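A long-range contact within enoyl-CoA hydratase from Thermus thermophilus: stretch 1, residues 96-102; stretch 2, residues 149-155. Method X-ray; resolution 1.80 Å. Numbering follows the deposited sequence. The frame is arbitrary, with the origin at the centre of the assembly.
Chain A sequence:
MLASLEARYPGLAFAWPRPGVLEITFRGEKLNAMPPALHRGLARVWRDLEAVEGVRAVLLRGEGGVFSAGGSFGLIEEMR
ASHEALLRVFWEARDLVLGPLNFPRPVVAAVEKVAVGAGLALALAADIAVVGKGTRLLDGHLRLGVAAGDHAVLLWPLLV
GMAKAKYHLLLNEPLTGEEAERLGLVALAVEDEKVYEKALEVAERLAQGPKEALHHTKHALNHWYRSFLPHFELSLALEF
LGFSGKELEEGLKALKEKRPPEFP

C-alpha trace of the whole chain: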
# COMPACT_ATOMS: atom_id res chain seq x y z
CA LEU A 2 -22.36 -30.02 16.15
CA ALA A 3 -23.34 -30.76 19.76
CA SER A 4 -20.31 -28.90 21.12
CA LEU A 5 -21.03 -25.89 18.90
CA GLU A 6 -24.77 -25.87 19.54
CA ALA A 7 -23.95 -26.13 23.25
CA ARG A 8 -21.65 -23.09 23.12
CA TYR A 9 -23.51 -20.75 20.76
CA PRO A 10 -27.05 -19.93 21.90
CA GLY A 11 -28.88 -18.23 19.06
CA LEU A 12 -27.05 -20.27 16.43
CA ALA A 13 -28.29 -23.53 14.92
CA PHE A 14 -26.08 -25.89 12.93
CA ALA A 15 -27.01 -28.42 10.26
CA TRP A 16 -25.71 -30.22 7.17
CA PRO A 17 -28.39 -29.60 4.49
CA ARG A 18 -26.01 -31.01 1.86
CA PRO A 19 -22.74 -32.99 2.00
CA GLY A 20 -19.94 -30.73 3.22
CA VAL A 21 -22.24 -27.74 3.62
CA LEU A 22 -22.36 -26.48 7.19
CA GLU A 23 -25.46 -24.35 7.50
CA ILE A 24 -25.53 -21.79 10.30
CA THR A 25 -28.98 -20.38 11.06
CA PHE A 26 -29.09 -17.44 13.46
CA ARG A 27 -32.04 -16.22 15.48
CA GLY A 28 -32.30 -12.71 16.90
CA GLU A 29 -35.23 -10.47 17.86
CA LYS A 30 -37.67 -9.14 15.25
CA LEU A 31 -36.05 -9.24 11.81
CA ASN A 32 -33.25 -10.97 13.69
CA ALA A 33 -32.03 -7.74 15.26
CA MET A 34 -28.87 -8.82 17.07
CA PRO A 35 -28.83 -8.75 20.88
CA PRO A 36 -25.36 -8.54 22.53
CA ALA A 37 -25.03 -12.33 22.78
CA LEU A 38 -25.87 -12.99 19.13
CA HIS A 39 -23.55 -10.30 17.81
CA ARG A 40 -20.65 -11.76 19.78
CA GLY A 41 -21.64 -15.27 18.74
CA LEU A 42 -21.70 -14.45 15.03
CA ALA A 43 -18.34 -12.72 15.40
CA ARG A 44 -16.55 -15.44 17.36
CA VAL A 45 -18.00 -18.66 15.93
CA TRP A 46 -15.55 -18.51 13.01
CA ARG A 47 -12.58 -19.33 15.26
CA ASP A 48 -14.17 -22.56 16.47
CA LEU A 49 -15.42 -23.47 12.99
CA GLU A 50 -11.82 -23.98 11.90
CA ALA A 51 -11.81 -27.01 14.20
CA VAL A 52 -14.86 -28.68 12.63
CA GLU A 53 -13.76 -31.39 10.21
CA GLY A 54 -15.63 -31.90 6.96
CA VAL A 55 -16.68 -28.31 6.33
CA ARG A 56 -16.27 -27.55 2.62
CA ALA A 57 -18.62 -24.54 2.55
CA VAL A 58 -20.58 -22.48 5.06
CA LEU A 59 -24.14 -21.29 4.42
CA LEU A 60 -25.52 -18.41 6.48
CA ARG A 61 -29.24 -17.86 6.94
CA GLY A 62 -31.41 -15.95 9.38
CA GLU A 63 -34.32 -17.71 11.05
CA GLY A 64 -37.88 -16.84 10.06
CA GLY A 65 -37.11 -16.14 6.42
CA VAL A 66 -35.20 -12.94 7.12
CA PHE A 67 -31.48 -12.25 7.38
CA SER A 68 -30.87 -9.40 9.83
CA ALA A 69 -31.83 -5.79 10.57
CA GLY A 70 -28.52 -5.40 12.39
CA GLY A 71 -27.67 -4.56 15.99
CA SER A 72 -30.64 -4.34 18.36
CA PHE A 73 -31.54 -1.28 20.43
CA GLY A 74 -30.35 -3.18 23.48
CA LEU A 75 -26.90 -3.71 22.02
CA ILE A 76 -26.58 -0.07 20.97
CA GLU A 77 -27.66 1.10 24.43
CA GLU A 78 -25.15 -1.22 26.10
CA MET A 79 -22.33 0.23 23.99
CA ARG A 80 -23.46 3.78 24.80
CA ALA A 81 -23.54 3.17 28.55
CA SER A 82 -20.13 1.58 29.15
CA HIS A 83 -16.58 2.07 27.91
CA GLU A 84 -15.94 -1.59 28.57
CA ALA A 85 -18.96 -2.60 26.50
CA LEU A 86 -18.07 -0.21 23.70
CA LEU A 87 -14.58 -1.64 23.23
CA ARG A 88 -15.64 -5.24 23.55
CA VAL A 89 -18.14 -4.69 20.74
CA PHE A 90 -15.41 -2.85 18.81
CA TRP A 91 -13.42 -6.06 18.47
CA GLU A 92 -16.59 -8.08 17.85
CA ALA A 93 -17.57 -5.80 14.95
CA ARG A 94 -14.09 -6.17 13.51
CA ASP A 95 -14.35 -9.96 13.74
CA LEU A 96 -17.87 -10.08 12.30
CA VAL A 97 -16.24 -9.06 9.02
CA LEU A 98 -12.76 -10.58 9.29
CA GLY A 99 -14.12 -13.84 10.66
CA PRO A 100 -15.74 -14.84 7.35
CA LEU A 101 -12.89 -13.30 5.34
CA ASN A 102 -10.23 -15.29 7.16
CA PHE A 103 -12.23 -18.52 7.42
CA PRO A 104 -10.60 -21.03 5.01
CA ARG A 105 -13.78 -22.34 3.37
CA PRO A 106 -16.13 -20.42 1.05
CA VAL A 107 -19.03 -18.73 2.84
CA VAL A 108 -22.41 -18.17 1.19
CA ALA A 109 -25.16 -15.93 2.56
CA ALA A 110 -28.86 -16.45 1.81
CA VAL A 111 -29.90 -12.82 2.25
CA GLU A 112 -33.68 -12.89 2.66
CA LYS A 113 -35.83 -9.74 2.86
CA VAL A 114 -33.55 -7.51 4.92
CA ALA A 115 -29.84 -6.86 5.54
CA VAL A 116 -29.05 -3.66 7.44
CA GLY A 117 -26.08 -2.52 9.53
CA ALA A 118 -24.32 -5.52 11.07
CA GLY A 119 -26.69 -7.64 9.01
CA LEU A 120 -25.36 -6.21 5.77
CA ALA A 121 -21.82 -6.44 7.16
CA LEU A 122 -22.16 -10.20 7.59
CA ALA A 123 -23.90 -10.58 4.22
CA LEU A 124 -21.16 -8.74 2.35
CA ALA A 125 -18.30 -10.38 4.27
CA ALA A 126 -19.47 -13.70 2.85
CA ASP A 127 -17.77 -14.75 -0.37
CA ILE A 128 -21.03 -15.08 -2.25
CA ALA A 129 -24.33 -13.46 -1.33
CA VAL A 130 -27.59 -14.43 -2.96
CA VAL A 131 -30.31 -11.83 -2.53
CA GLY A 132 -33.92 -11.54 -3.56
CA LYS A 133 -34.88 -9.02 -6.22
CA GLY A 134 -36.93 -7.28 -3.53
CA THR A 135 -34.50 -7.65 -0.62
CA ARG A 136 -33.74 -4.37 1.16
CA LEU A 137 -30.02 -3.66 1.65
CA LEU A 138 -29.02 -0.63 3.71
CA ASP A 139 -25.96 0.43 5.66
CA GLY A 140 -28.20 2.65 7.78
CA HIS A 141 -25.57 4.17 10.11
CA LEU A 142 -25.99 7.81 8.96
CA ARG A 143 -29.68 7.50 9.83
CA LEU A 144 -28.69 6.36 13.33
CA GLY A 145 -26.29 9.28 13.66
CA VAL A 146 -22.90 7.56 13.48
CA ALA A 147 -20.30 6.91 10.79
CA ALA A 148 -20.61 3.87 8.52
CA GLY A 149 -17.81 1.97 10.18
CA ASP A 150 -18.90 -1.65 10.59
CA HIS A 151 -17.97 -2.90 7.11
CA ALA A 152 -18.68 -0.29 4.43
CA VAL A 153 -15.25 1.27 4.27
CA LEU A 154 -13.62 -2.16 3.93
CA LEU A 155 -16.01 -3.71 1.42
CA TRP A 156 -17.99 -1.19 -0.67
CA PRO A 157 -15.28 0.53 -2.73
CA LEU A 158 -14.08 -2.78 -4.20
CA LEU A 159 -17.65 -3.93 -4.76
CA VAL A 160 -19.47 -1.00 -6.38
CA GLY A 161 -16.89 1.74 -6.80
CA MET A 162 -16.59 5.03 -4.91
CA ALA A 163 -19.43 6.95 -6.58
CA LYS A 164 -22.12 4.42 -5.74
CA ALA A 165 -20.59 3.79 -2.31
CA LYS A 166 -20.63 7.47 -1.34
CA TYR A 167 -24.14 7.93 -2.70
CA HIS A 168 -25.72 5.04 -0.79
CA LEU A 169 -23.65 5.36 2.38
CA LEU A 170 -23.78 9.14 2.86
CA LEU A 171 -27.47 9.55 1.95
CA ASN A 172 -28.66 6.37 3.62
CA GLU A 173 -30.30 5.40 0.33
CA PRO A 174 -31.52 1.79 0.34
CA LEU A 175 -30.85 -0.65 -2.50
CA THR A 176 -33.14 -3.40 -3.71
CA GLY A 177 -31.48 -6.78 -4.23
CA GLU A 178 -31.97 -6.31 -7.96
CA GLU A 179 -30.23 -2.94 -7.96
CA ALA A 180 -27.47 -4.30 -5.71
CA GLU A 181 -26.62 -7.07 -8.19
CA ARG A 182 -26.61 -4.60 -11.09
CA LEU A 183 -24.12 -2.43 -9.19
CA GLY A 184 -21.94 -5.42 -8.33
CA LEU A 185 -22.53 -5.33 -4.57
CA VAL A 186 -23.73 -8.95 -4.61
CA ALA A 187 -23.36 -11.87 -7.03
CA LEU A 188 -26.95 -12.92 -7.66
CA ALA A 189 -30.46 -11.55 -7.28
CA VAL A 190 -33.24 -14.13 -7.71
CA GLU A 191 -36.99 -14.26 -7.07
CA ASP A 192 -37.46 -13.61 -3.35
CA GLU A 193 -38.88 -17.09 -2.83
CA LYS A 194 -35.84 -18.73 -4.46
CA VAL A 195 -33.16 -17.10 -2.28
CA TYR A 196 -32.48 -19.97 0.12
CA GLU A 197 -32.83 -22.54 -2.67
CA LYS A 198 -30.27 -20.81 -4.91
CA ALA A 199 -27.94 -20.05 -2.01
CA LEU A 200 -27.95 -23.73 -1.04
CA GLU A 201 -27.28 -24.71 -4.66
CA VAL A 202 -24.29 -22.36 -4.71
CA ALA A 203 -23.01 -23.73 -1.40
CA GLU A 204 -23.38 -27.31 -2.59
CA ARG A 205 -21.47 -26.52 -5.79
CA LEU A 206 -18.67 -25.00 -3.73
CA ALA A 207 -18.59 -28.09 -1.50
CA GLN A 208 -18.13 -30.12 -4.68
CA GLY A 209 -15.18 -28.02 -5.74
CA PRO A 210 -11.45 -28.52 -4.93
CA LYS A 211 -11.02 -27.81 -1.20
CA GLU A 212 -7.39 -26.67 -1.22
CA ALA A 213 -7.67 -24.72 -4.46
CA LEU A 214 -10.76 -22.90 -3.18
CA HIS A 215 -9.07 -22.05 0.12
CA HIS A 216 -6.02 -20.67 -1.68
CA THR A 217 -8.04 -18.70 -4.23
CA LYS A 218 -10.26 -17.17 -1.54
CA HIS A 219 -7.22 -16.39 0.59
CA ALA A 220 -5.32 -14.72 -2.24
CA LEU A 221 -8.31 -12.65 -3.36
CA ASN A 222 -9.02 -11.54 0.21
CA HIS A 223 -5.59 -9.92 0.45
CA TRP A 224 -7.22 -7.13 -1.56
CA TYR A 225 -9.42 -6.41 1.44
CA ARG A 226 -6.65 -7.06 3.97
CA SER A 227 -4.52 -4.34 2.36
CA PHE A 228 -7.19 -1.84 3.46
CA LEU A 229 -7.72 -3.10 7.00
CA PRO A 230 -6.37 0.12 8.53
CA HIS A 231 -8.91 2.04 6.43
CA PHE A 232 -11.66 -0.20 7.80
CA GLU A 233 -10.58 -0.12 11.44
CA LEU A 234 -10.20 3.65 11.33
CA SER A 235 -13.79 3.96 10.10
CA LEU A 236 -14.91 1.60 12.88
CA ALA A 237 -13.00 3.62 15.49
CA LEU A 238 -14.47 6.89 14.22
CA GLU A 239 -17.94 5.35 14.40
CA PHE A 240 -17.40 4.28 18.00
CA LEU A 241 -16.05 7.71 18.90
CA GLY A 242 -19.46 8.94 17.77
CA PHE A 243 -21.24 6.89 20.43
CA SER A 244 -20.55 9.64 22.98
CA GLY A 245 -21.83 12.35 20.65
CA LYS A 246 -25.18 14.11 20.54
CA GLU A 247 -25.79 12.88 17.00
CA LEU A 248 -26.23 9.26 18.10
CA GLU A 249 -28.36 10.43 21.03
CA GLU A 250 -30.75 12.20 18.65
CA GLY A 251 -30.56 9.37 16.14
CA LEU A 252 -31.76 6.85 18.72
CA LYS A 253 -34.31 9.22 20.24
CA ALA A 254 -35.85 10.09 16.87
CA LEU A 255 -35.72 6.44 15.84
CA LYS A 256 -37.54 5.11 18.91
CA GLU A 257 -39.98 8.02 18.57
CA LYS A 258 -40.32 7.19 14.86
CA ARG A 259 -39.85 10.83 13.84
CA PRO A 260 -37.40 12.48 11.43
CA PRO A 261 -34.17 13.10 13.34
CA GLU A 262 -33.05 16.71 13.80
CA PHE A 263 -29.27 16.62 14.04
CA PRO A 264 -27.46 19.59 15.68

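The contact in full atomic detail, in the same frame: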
# COMPACT_ATOMS: atom_id res chain seq x y z
N LEU A 96 -16.67 -9.70 13.03
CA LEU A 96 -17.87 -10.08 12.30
C LEU A 96 -17.57 -10.05 10.81
O LEU A 96 -18.18 -10.78 10.03
CB LEU A 96 -19.02 -9.12 12.62
CG LEU A 96 -20.39 -9.48 12.04
CD1 LEU A 96 -20.86 -10.82 12.60
CD2 LEU A 96 -21.39 -8.39 12.37
N VAL A 97 -16.63 -9.19 10.42
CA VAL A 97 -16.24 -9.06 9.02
C VAL A 97 -15.01 -9.90 8.68
O VAL A 97 -14.98 -10.62 7.68
CB VAL A 97 -15.97 -7.57 8.67
CG1 VAL A 97 -15.42 -7.45 7.25
CG2 VAL A 97 -17.25 -6.77 8.80
N LEU A 98 -13.98 -9.83 9.53
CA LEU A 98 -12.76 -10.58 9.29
C LEU A 98 -12.94 -12.08 9.51
O LEU A 98 -12.26 -12.89 8.88
CB LEU A 98 -11.64 -10.07 10.19
CG LEU A 98 -11.27 -8.59 9.99
CD1 LEU A 98 -10.07 -8.25 10.88
CD2 LEU A 98 -10.93 -8.34 8.52
N GLY A 99 -13.87 -12.44 10.39
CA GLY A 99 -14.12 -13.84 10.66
C GLY A 99 -14.39 -14.59 9.37
O GLY A 99 -13.69 -15.55 9.05
N PRO A 100 -15.41 -14.18 8.61
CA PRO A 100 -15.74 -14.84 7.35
C PRO A 100 -14.59 -14.72 6.34
O PRO A 100 -14.26 -15.68 5.64
CB PRO A 100 -16.99 -14.10 6.89
CG PRO A 100 -17.62 -13.67 8.18
CD PRO A 100 -16.45 -13.19 8.97
N LEU A 101 -13.98 -13.54 6.28
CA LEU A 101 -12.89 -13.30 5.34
C LEU A 101 -11.69 -14.20 5.58
O LEU A 101 -11.06 -14.67 4.63
CB LEU A 101 -12.41 -11.85 5.39
CG LEU A 101 -13.27 -10.75 4.75
CD1 LEU A 101 -12.45 -9.47 4.69
CD2 LEU A 101 -13.71 -11.16 3.36
N ASN A 102 -11.37 -14.45 6.85
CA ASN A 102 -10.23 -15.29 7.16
C ASN A 102 -10.56 -16.77 7.37
O ASN A 102 -9.67 -17.58 7.61
CB ASN A 102 -9.47 -14.72 8.36
CG ASN A 102 -8.74 -13.44 8.02
OD1 ASN A 102 -8.10 -13.34 6.97
ND2 ASN A 102 -8.83 -12.45 8.90
N GLY A 149 -19.07 2.64 9.92
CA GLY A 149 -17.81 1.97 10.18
C GLY A 149 -17.79 0.48 10.47
O GLY A 149 -16.74 -0.05 10.84
N ASP A 150 -18.91 -0.22 10.29
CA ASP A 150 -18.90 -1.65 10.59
C ASP A 150 -18.60 -2.60 9.44
O ASP A 150 -18.63 -3.82 9.62
CB ASP A 150 -20.20 -2.06 11.31
CG ASP A 150 -21.42 -1.98 10.43
OD1 ASP A 150 -21.29 -1.73 9.22
OD2 ASP A 150 -22.54 -2.18 10.96
N HIS A 151 -18.30 -2.06 8.26
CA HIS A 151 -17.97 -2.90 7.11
C HIS A 151 -17.83 -2.11 5.81
O HIS A 151 -16.98 -2.44 4.98
CB HIS A 151 -19.04 -3.98 6.88
CG HIS A 151 -20.24 -3.50 6.13
ND1 HIS A 151 -21.24 -2.77 6.73
CD2 HIS A 151 -20.55 -3.57 4.82
CE1 HIS A 151 -22.13 -2.41 5.81
NE2 HIS A 151 -21.73 -2.88 4.64
N ALA A 152 -18.65 -1.09 5.65
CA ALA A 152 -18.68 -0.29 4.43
C ALA A 152 -17.35 0.20 3.89
O ALA A 152 -17.08 0.08 2.70
CB ALA A 152 -19.63 0.89 4.60
N VAL A 153 -16.51 0.76 4.75
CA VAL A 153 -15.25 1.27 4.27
C VAL A 153 -14.29 0.16 3.84
O VAL A 153 -13.39 0.41 3.04
CB VAL A 153 -14.61 2.21 5.31
CG1 VAL A 153 -13.25 2.70 4.82
CG2 VAL A 153 -15.54 3.40 5.53
N LEU A 154 -14.49 -1.05 4.34
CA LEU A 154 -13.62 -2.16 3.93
C LEU A 154 -14.10 -2.80 2.63
O LEU A 154 -13.32 -3.08 1.71
CB LEU A 154 -13.57 -3.25 5.00
CG LEU A 154 -12.69 -4.46 4.64
CD1 LEU A 154 -11.23 -4.03 4.71
CD2 LEU A 154 -12.94 -5.62 5.58
N LEU A 155 -15.41 -3.02 2.55
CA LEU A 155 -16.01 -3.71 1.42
C LEU A 155 -16.57 -2.95 0.22
O LEU A 155 -16.29 -3.32 -0.92
CB LEU A 155 -17.10 -4.65 1.96
CG LEU A 155 -16.72 -5.53 3.17
CD1 LEU A 155 -17.93 -6.35 3.61
CD2 LEU A 155 -15.56 -6.44 2.81

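The contact between residues 96-102 and 149-155 is small and mainly apolar. It buries 199 Å² counted over both sides, and no hydrogen bond crosses it; packing of aliphatic side chains from one helix against a turn and the first residues of another does the work.

Leu 96 opens the first stretch without touching the second. Its CA-to-CB bond points toward the partner, but its nearest side-chain approach, CD2 to Asp 150 O, is 6.0 Å, and the residue is buried, though not by the second stretch.

Val 97 is the centre of the contact, with 71 Å² covered by the other stretch. Its CA lies 6.7 Å from the CA of His 151, the closest CA pair between the stretches, and its CB points toward that turn. With chi1 in the t well, the two methyls divide between two surfaces. CG2 rests against the turn, 3.4 Å from Asp 150 O and 3.8 Å from His 151 CB, whereas CG1 reaches the helix beyond and lies 3.5 Å from Leu 154 CD2. A short, branched side chain suits this place, filling the space beside both the backbone and the leucine.

The turn itself is held from within. His 151, at the N-cap position, starts toward stretch 1 but its end leads away, and its ND1 donates a hydrogen bond to Asp 150 OD1 (2.7 Å, 164°). This bond holds the imidazole to Asp 150 while CB faces the valine; NE2 is bonded just outside the stretch. His 151 O accepts from Leu 154 N (2.9 Å) and Leu 155 N (3.0 Å), tying the turn to the helix that carries Leu 154.

The CA-to-CB bond of Leu 98 points sideways, yet the side chain's end comes nearer, and CD2 approaches Leu 154 CD2 at 4.5 Å. Gly 99 and Pro 100 take no part. Proline has no amide hydrogen to give to the preceding turn, and the helix is kinked here.

One turn after Val 97, Leu 101 again points toward the partner, its m,t side chain placing CD1 4.0 Å from Leu 154 CD2. Its N is joined to Val 97 O by only a weak hydrogen bond of 3.4 Å. Leu 154, in the t,p rotamer, sends a single methyl, CD2, among Val 97, Leu 98 and Leu 101, and 44 Å² of the residue is covered. Asn 102 is exposed and out of reach, its OD1 hydrogen-bonded elsewhere in the structure.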